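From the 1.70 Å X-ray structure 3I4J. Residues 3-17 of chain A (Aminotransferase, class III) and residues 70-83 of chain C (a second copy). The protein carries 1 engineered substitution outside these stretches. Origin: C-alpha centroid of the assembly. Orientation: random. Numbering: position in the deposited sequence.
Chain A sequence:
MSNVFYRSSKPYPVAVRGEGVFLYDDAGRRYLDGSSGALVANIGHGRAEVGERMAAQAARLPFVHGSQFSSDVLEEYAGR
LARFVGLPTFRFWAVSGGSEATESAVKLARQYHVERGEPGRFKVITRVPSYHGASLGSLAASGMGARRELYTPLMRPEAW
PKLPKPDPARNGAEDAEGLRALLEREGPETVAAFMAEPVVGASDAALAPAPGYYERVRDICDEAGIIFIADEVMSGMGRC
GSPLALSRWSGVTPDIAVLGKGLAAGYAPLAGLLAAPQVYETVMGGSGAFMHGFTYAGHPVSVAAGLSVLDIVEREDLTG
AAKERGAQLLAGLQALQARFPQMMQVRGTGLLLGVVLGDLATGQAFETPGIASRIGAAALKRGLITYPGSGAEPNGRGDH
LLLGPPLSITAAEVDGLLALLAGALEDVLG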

ATOM      1  N   ASN A   3      16.956  -7.732 -13.593  1.00 21.38           N
ATOM      2  CA  ASN A   3      15.737  -7.024 -14.097  1.00 22.15           C
ATOM      3  C   ASN A   3      15.091  -6.144 -13.035  1.00 22.47           C
ATOM      4  O   ASN A   3      13.938  -5.727 -13.181  1.00 23.19           O
ATOM      5  CB  ASN A   3      14.694  -8.025 -14.599  1.00 21.83           C
ATOM      6  CG  ASN A   3      15.100  -8.688 -15.899  1.00 24.80           C
ATOM      7  OD1 ASN A   3      15.906  -9.614 -15.914  1.00 24.58           O
ATOM      8  ND2 ASN A   3      14.542  -8.208 -17.004  1.00 22.95           N
ATOM      9  N   VAL A   4      15.827  -5.859 -11.968  1.00 22.68           N
ATOM     10  CA  VAL A   4      15.289  -5.018 -10.901  1.00 22.51           C
ATOM     11  C   VAL A   4      15.450  -3.521 -11.177  1.00 21.66           C
ATOM     12  O   VAL A   4      16.525  -3.054 -11.573  1.00 22.43           O
ATOM     13  CB  VAL A   4      15.963  -5.344  -9.544  1.00 22.89           C
ATOM     14  CG1 VAL A   4      15.416  -4.421  -8.453  1.00 23.29           C
ATOM     15  CG2 VAL A   4      15.729  -6.805  -9.190  1.00 23.76           C
ATOM     16  N   PHE A   5      14.369  -2.769 -10.981  1.00 21.36           N
ATOM     17  CA  PHE A   5      14.401  -1.321 -11.174  1.00 21.43           C
ATOM     18  C   PHE A   5      14.917  -0.749  -9.856  1.00 23.46           C
ATOM     19  O   PHE A   5      14.143  -0.544  -8.920  1.00 21.78           O
ATOM     20  CB  PHE A   5      12.991  -0.787 -11.461  1.00 22.26           C
ATOM     21  CG  PHE A   5      12.957   0.637 -11.966  1.00 20.70           C
ATOM     22  CD1 PHE A   5      12.320   0.939 -13.168  1.00 20.57           C
ATOM     23  CD2 PHE A   5      13.532   1.678 -11.236  1.00 21.33           C
ATOM     24  CE1 PHE A   5      12.255   2.254 -13.634  1.00 20.79           C
ATOM     25  CE2 PHE A   5      13.472   2.996 -11.695  1.00 22.23           C
ATOM     26  CZ  PHE A   5      12.829   3.282 -12.900  1.00 22.12           C
ATOM     27  N   TYR A   6      16.222  -0.511  -9.775  1.00 22.83           N
ATOM     28  CA  TYR A   6      16.811   0.028  -8.555  1.00 24.76           C
ATOM     29  C   TYR A   6      16.380   1.474  -8.353  1.00 23.51           C
ATOM     30  O   TYR A   6      16.000   2.160  -9.302  1.00 23.61           O
ATOM     31  CB  TYR A   6      18.339  -0.078  -8.614  1.00 24.51           C
ATOM     32  CG  TYR A   6      18.834  -1.508  -8.612  1.00 25.27           C
ATOM     33  CD1 TYR A   6      18.754  -2.297  -7.462  1.00 23.63           C
ATOM     34  CD2 TYR A   6      19.350  -2.083  -9.767  1.00 25.68           C
ATOM     35  CE1 TYR A   6      19.178  -3.626  -7.468  1.00 25.58           C
ATOM     36  CE2 TYR A   6      19.774  -3.403  -9.785  1.00 26.23           C
ATOM     37  CZ  TYR A   6      19.687  -4.172  -8.637  1.00 25.69           C
ATOM     38  OH  TYR A   6      20.108  -5.482  -8.667  1.00 25.51           O
ATOM     39  N   ARG A   7      16.431   1.928  -7.108  1.00 24.77           N
ATOM     40  CA  ARG A   7      16.026   3.285  -6.774  1.00 24.81           C
ATOM     41  C   ARG A   7      16.999   4.341  -7.270  1.00 26.03           C
ATOM     42  O   ARG A   7      16.629   5.504  -7.426  1.00 27.25           O
ATOM     43  CB  ARG A   7      15.853   3.412  -5.261  1.00 23.23           C
ATOM     44  CG  ARG A   7      14.763   2.529  -4.705  1.00 25.73           C
ATOM     45  CD  ARG A   7      14.629   2.720  -3.210  1.00 25.70           C
ATOM     46  NE  ARG A   7      13.495   1.985  -2.671  1.00 24.04           N
ATOM     47  CZ  ARG A   7      12.660   2.491  -1.770  1.00 26.45           C
ATOM     48  NH1 ARG A   7      12.848   3.725  -1.329  1.00 28.89           N
ATOM     49  NH2 ARG A   7      11.647   1.771  -1.310  1.00 26.26           N
ATOM     50  N   SER A   8      18.241   3.937  -7.516  1.00 26.33           N
ATOM     51  CA  SER A   8      19.262   4.866  -7.987  1.00 27.04           C
ATOM     52  C   SER A   8      20.437   4.097  -8.561  1.00 26.47           C
ATOM     53  O   SER A   8      20.438   2.869  -8.583  1.00 25.96           O
ATOM     54  CB  SER A   8      19.761   5.747  -6.838  1.00 28.37           C
ATOM     55  OG  SER A   8      20.639   5.024  -5.993  1.00 30.06           O
ATOM     56  N   SER A   9      21.447   4.837  -9.003  1.00 29.12           N
ATOM     57  CA  SER A   9      22.639   4.247  -9.591  1.00 31.25           C
ATOM     58  C   SER A   9      23.620   3.686  -8.565  1.00 32.70           C
ATOM     59  O   SER A   9      24.546   2.965  -8.930  1.00 33.05           O
ATOM     60  CB  SER A   9      23.354   5.288 -10.462  1.00 31.41           C
ATOM     61  OG  SER A   9      23.635   6.467  -9.722  1.00 33.05           O
ATOM     62  N   LYS A  10      23.425   4.005  -7.289  1.00 33.67           N
ATOM     63  CA  LYS A  10      24.335   3.506  -6.263  1.00 35.56           C
ATOM     64  C   LYS A  10      24.145   2.008  -6.034  1.00 36.01           C
ATOM     65  O   LYS A  10      23.147   1.425  -6.467  1.00 34.54           O
ATOM     66  CB  LYS A  10      24.145   4.275  -4.948  1.00 37.60           C
ATOM     67  CG  LYS A  10      22.859   3.985  -4.201  1.00 41.45           C
ATOM     68  CD  LYS A  10      22.782   4.839  -2.937  1.00 45.22           C
ATOM     69  CE  LYS A  10      21.456   4.657  -2.210  1.00 46.21           C
ATOM     70  NZ  LYS A  10      21.334   5.593  -1.052  1.00 48.23           N
ATOM     71  N   PRO A  11      25.108   1.360  -5.357  1.00 36.21           N
ATOM     72  CA  PRO A  11      25.013  -0.077  -5.094  1.00 36.41           C
ATOM     73  C   PRO A  11      23.938  -0.472  -4.088  1.00 35.40           C
ATOM     74  O   PRO A  11      23.720   0.204  -3.079  1.00 35.08           O
ATOM     75  CB  PRO A  11      26.417  -0.430  -4.607  1.00 37.45           C
ATOM     76  CG  PRO A  11      26.837   0.812  -3.899  1.00 38.44           C
ATOM     77  CD  PRO A  11      26.387   1.897  -4.852  1.00 37.48           C
ATOM     78  N   TYR A  12      23.258  -1.573  -4.385  1.00 33.98           N
ATOM     79  CA  TYR A  12      22.226  -2.099  -3.507  1.00 33.15           C
ATOM     80  C   TYR A  12      22.549  -3.570  -3.301  1.00 33.16           C
ATOM     81  O   TYR A  12      22.130  -4.426  -4.085  1.00 35.17           O
ATOM     82  CB  TYR A  12      20.838  -1.924  -4.136  1.00 32.24           C
ATOM     83  CG  TYR A  12      20.380  -0.484  -4.183  1.00 30.56           C
ATOM     84  CD1 TYR A  12      19.836   0.136  -3.053  1.00 30.02           C
ATOM     85  CD2 TYR A  12      20.530   0.276  -5.342  1.00 29.23           C
ATOM     86  CE1 TYR A  12      19.457   1.479  -3.078  1.00 28.18           C
ATOM     87  CE2 TYR A  12      20.156   1.620  -5.379  1.00 28.90           C
ATOM     88  CZ  TYR A  12      19.621   2.215  -4.245  1.00 28.00           C
ATOM     89  OH  TYR A  12      19.260   3.540  -4.280  1.00 26.71           O
ATOM     90  N   PRO A  13      23.326  -3.878  -2.248  1.00 31.82           N
ATOM     91  CA  PRO A  13      23.709  -5.258  -1.938  1.00 31.28           C
ATOM     92  C   PRO A  13      22.482  -6.157  -1.935  1.00 29.49           C
ATOM     93  O   PRO A  13      21.399  -5.733  -1.529  1.00 30.44           O
ATOM     94  CB  PRO A  13      24.336  -5.139  -0.551  1.00 31.43           C
ATOM     95  CG  PRO A  13      24.911  -3.763  -0.559  1.00 32.43           C
ATOM     96  CD  PRO A  13      23.819  -2.954  -1.213  1.00 31.30           C
ATOM     97  N   VAL A  14      22.647  -7.391  -2.393  1.00 28.25           N
ATOM     98  CA  VAL A  14      21.539  -8.334  -2.427  1.00 27.63           C
ATOM     99  C   VAL A  14      21.459  -9.089  -1.105  1.00 26.39           C
ATOM    100  O   VAL A  14      22.317  -9.913  -0.800  1.00 24.94           O
ATOM    101  CB  VAL A  14      21.704  -9.347  -3.584  1.00 28.07           C
ATOM    102  CG1 VAL A  14      20.585 -10.375  -3.543  1.00 28.81           C
ATOM    103  CG2 VAL A  14      21.697  -8.613  -4.917  1.00 29.00           C
ATOM    104  N   ALA A  15      20.429  -8.799  -0.316  1.00 25.40           N
ATOM    105  CA  ALA A  15      20.250  -9.468   0.968  1.00 24.58           C
ATOM    106  C   ALA A  15      19.702 -10.867   0.732  1.00 25.10           C
ATOM    107  O   ALA A  15      18.884 -11.073  -0.165  1.00 24.82           O
ATOM    108  CB  ALA A  15      19.286  -8.672   1.847  1.00 24.19           C
ATOM    109  N   VAL A  16      20.150 -11.829   1.534  1.00 23.82           N
ATOM    110  CA  VAL A  16      19.679 -13.202   1.386  1.00 24.38           C
ATOM    111  C   VAL A  16      19.167 -13.823   2.677  1.00 23.51           C
ATOM    112  O   VAL A  16      18.356 -14.749   2.642  1.00 24.27           O
ATOM    113  CB  VAL A  16      20.782 -14.121   0.825  1.00 24.89           C
ATOM    114  CG1 VAL A  16      21.233 -13.608  -0.537  1.00 26.94           C
ATOM    115  CG2 VAL A  16      21.945 -14.194   1.799  1.00 27.15           C
ATOM    116  N   ARG A  17      19.640 -13.320   3.812  1.00 25.98           N
ATOM    117  CA  ARG A  17      19.216 -13.857   5.099  1.00 26.45           C
ATOM    118  C   ARG A  17      19.114 -12.793   6.185  1.00 24.55           C
ATOM    119  O   ARG A  17      19.904 -11.853   6.229  1.00 24.64           O
ATOM    120  CB  ARG A  17      20.185 -14.954   5.557  1.00 28.65           C
ATOM    121  CG  ARG A  17      19.800 -15.598   6.889  1.00 32.88           C
ATOM    122  CD  ARG A  17      20.727 -16.751   7.267  1.00 37.71           C
ATOM    123  NE  ARG A  17      22.094 -16.302   7.508  1.00 41.66           N
ATOM    124  CZ  ARG A  17      23.059 -17.068   8.007  1.00 44.65           C
ATOM    125  NH1 ARG A  17      22.813 -18.334   8.324  1.00 46.35           N
ATOM    126  NH2 ARG A  17      24.272 -16.565   8.197  1.00 44.96           N
TER
ATOM    127  N   SER C  70      18.630  -4.960  -1.828  1.00 24.56           N
ATOM    128  CA  SER C  70      17.769  -5.606  -2.797  1.00 24.40           C
ATOM    129  C   SER C  70      17.695  -6.966  -2.109  1.00 23.39           C
ATOM    130  O   SER C  70      18.198  -7.106  -0.993  1.00 23.03           O
ATOM    131  CB  SER C  70      18.459  -5.733  -4.159  1.00 25.44           C
ATOM    132  OG  SER C  70      17.628  -6.431  -5.074  1.00 25.26           O
ATOM    133  N   SER C  71      17.074  -7.960  -2.731  1.00 23.28           N
ATOM    134  CA  SER C  71      17.000  -9.281  -2.113  1.00 22.69           C
ATOM    135  C   SER C  71      17.063 -10.334  -3.200  1.00 23.76           C
ATOM    136  O   SER C  71      16.678 -10.073  -4.338  1.00 23.93           O
ATOM    137  CB  SER C  71      15.704  -9.443  -1.312  1.00 23.68           C
ATOM    138  OG  SER C  71      14.559  -9.439  -2.149  1.00 22.11           O
ATOM    139  N   ASP C  72      17.545 -11.524  -2.861  1.00 23.53           N
ATOM    140  CA  ASP C  72      17.631 -12.574  -3.862  1.00 24.69           C
ATOM    141  C   ASP C  72      16.261 -12.922  -4.447  1.00 24.86           C
ATOM    142  O   ASP C  72      16.152 -13.192  -5.642  1.00 24.16           O
ATOM    143  CB  ASP C  72      18.336 -13.825  -3.298  1.00 26.63           C
ATOM    144  CG  ASP C  72      17.727 -14.332  -2.003  1.00 28.78           C
ATOM    145  OD1 ASP C  72      16.803 -13.690  -1.453  1.00 28.63           O
ATOM    146  OD2 ASP C  72      18.193 -15.395  -1.526  1.00 29.72           O
ATOM    147  N   VAL C  73      15.210 -12.886  -3.628  1.00 25.36           N
ATOM    148  CA  VAL C  73      13.881 -13.202  -4.146  1.00 24.29           C
ATOM    149  C   VAL C  73      13.365 -12.135  -5.110  1.00 23.30           C
ATOM    150  O   VAL C  73      12.678 -12.459  -6.074  1.00 22.08           O
ATOM    151  CB  VAL C  73      12.842 -13.421  -3.015  1.00 26.05           C
ATOM    152  CG1 VAL C  73      13.244 -14.621  -2.197  1.00 31.20           C
ATOM    153  CG2 VAL C  73      12.726 -12.184  -2.135  1.00 23.30           C
ATOM    154  N   LEU C  74      13.692 -10.869  -4.857  1.00 21.90           N
ATOM    155  CA  LEU C  74      13.256  -9.801  -5.751  1.00 21.75           C
ATOM    156  C   LEU C  74      14.019  -9.937  -7.068  1.00 24.29           C
ATOM    157  O   LEU C  74      13.437  -9.812  -8.146  1.00 23.14           O
ATOM    158  CB  LEU C  74      13.523  -8.422  -5.137  1.00 21.71           C
ATOM    159  CG  LEU C  74      13.086  -7.207  -5.973  1.00 21.34           C
ATOM    160  CD1 LEU C  74      11.608  -7.324  -6.325  1.00 22.32           C
ATOM    161  CD2 LEU C  74      13.350  -5.918  -5.200  1.00 23.77           C
ATOM    162  N   GLU C  75      15.323 -10.191  -6.972  1.00 23.26           N
ATOM    163  CA  GLU C  75      16.154 -10.364  -8.165  1.00 23.97           C
ATOM    164  C   GLU C  75      15.602 -11.507  -9.012  1.00 23.19           C
ATOM    165  O   GLU C  75      15.504 -11.400 -10.237  1.00 24.65           O
ATOM    166  CB  GLU C  75      17.598 -10.699  -7.777  1.00 23.72           C
ATOM    167  CG  GLU C  75      18.358  -9.598  -7.058  1.00 24.38           C
ATOM    168  CD  GLU C  75      18.584  -8.378  -7.924  1.00 26.25           C
ATOM    169  OE1 GLU C  75      18.648  -8.528  -9.168  1.00 27.10           O
ATOM    170  OE2 GLU C  75      18.715  -7.272  -7.362  1.00 23.73           O
ATOM    171  N   GLU C  76      15.255 -12.610  -8.354  1.00 21.63           N
ATOM    172  CA  GLU C  76      14.725 -13.776  -9.046  1.00 22.45           C
ATOM    173  C   GLU C  76      13.368 -13.472  -9.666  1.00 23.90           C
ATOM    174  O   GLU C  76      13.148 -13.703 -10.856  1.00 22.07           O
ATOM    175  CB  GLU C  76      14.598 -14.954  -8.079  1.00 23.11           C
ATOM    176  CG  GLU C  76      14.050 -16.222  -8.712  1.00 24.84           C
ATOM    177  CD  GLU C  76      13.936 -17.371  -7.724  1.00 29.65           C
ATOM    178  OE1 GLU C  76      14.295 -17.181  -6.538  1.00 30.93           O
ATOM    179  OE2 GLU C  76      13.490 -18.464  -8.135  1.00 31.89           O
ATOM    180  N   TYR C  77      12.465 -12.932  -8.855  1.00 22.79           N
ATOM    181  CA  TYR C  77      11.120 -12.610  -9.314  1.00 20.63           C
ATOM    182  C   TYR C  77      11.089 -11.613 -10.474  1.00 21.19           C
ATOM    183  O   TYR C  77      10.358 -11.816 -11.441  1.00 21.23           O
ATOM    184  CB  TYR C  77      10.293 -12.064  -8.147  1.00 22.01           C
ATOM    185  CG  TYR C  77       8.873 -11.723  -8.522  1.00 21.33           C
ATOM    186  CD1 TYR C  77       7.989 -12.710  -8.958  1.00 20.28           C
ATOM    187  CD2 TYR C  77       8.410 -10.410  -8.439  1.00 21.57           C
ATOM    188  CE1 TYR C  77       6.674 -12.399  -9.305  1.00 22.80           C
ATOM    189  CE2 TYR C  77       7.099 -10.091  -8.783  1.00 21.01           C
ATOM    190  CZ  TYR C  77       6.239 -11.086  -9.215  1.00 21.82           C
ATOM    191  OH  TYR C  77       4.944 -10.762  -9.557  1.00 23.00           O
ATOM    192  N   ALA C  78      11.870 -10.538 -10.375  1.00 21.45           N
ATOM    193  CA  ALA C  78      11.901  -9.525 -11.427  1.00 21.68           C
ATOM    194  C   ALA C  78      12.174 -10.166 -12.784  1.00 22.33           C
ATOM    195  O   ALA C  78      11.493  -9.872 -13.764  1.00 20.94           O
ATOM    196  CB  ALA C  78      12.964  -8.470 -11.122  1.00 22.14           C
ATOM    197  N   GLY C  79      13.172 -11.042 -12.834  1.00 21.66           N
ATOM    198  CA  GLY C  79      13.503 -11.714 -14.082  1.00 22.71           C
ATOM    199  C   GLY C  79      12.402 -12.653 -14.543  1.00 23.05           C
ATOM    200  O   GLY C  79      12.033 -12.664 -15.723  1.00 23.27           O
ATOM    201  N   ARG C  80      11.867 -13.436 -13.611  1.00 22.28           N
ATOM    202  CA  ARG C  80      10.803 -14.378 -13.920  1.00 22.64           C
ATOM    203  C   ARG C  80       9.568 -13.663 -14.448  1.00 22.65           C
ATOM    204  O   ARG C  80       8.966 -14.086 -15.433  1.00 21.48           O
ATOM    205  CB  ARG C  80      10.436 -15.187 -12.674  1.00 24.98           C
ATOM    206  CG  ARG C  80      11.408 -16.323 -12.362  1.00 26.44           C
ATOM    207  CD  ARG C  80      11.227 -17.472 -13.349  1.00 26.43           C
ATOM    208  NE  ARG C  80       9.859 -17.985 -13.326  1.00 28.51           N
ATOM    209  CZ  ARG C  80       9.333 -18.678 -12.322  1.00 27.80           C
ATOM    210  NH1 ARG C  80      10.061 -18.959 -11.250  1.00 29.95           N
ATOM    211  NH2 ARG C  80       8.066 -19.072 -12.376  1.00 29.78           N
ATOM    212  N   LEU C  81       9.196 -12.574 -13.788  1.00 20.38           N
ATOM    213  CA  LEU C  81       8.024 -11.809 -14.189  1.00 21.66           C
ATOM    214  C   LEU C  81       8.213 -11.173 -15.564  1.00 21.85           C
ATOM    215  O   LEU C  81       7.333 -11.268 -16.426  1.00 21.68           O
ATOM    216  CB  LEU C  81       7.727 -10.726 -13.146  1.00 20.29           C
ATOM    217  CG  LEU C  81       6.580  -9.761 -13.457  1.00 21.28           C
ATOM    218  CD1 LEU C  81       5.270 -10.521 -13.545  1.00 21.89           C
ATOM    219  CD2 LEU C  81       6.510  -8.701 -12.365  1.00 21.05           C
ATOM    220  N   ALA C  82       9.359 -10.527 -15.763  1.00 20.95           N
ATOM    221  CA  ALA C  82       9.668  -9.878 -17.031  1.00 23.05           C
ATOM    222  C   ALA C  82       9.531 -10.856 -18.193  1.00 23.45           C
ATOM    223  O   ALA C  82       8.948 -10.523 -19.226  1.00 23.80           O
ATOM    224  CB  ALA C  82      11.082  -9.307 -16.998  1.00 23.19           C
ATOM    225  N   ARG C  83      10.062 -12.064 -18.020  1.00 24.63           N
ATOM    226  CA  ARG C  83       9.996 -13.079 -19.068  1.00 25.33           C
ATOM    227  C   ARG C  83       8.574 -13.581 -19.316  1.00 25.56           C
ATOM    228  O   ARG C  83       8.166 -13.768 -20.463  1.00 23.43           O
ATOM    229  CB  ARG C  83      10.922 -14.255 -18.727  1.00 26.42           C
ATOM    230  CG  ARG C  83      12.406 -13.909 -18.822  1.00 30.35           C
ATOM    231  CD  ARG C  83      13.299 -15.142 -18.686  1.00 31.38           C
ATOM    232  NE  ARG C  83      13.374 -15.665 -17.322  1.00 32.16           N
ATOM    233  CZ  ARG C  83      14.081 -15.111 -16.339  1.00 33.71           C
ATOM    234  NH1 ARG C  83      14.784 -14.003 -16.556  1.00 36.09           N
ATOM    235  NH2 ARG C  83      14.101 -15.676 -15.137  1.00 35.29           N
TER
HETATM  236  O   HOH W   1      16.897  -9.539 -11.534  1.00 28.89           O
HETATM  237  O   HOH W   2      15.967 -14.613   1.030  1.00 24.92           O
HETATM  238  O   HOH W   3      18.420 -17.369   0.551  1.00 35.08           O

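How does Ser C70, the residue with the most surface covered by the other stretch, join the two chains? Its backbone does so from both ends: Ser C70 N donates to Pro A13 O at 2.9 Å, and Ala A15 N donates to Ser C70 O at 2.9 Å. The strands run parallel, and the ladder ends where the backbone N of Asp C72, the first residue of the helix, donates to Ala A15 O at 3.0 Å. The side chains of Val A14 and Ser C70 lie on one face of this small sheet, those of Ala A15 and Ser C71 on the other.

What does Glu C75 add to the contact? Its side chain, bent by m rotamers at chi1 and chi2, brings OE2 within 2.6 Å of Tyr A6 OH, which donates to it. The same OE2 accepts from Ser C70 OG at 2.7 Å, so one carboxylate oxygen serves a hydroxyl from each chain. Ser C70 CB lies at the edge of the tyrosine ring, 4.0 Å from Tyr A6 CE1.

How does the start of chain A pack on the helix? Val A4 and Asn A3 both point toward it. Val A4 CG2 rests 3.8 Å from Ala C78 CB, while Val A4 CG1 lies 4.1 Å from Leu C74 CD2. Asn A3 CB comes within 3.9 Å of Ala C78 CB, and Asn A3 OD1 sits 3.7 Å from Gly C79 CA; here the backbones draw close, with Asn A3 CA 5.2 Å from Gly C79 CA.

Where does water help? Water 1 accepts from Asn A3 N at 2.7 Å and donates to Glu C75 O at 2.7 Å. Water 2 joins Val A16 O (2.9 Å) to Asp C72 OD1 (2.8 Å), extending the polar link beyond the direct ladder.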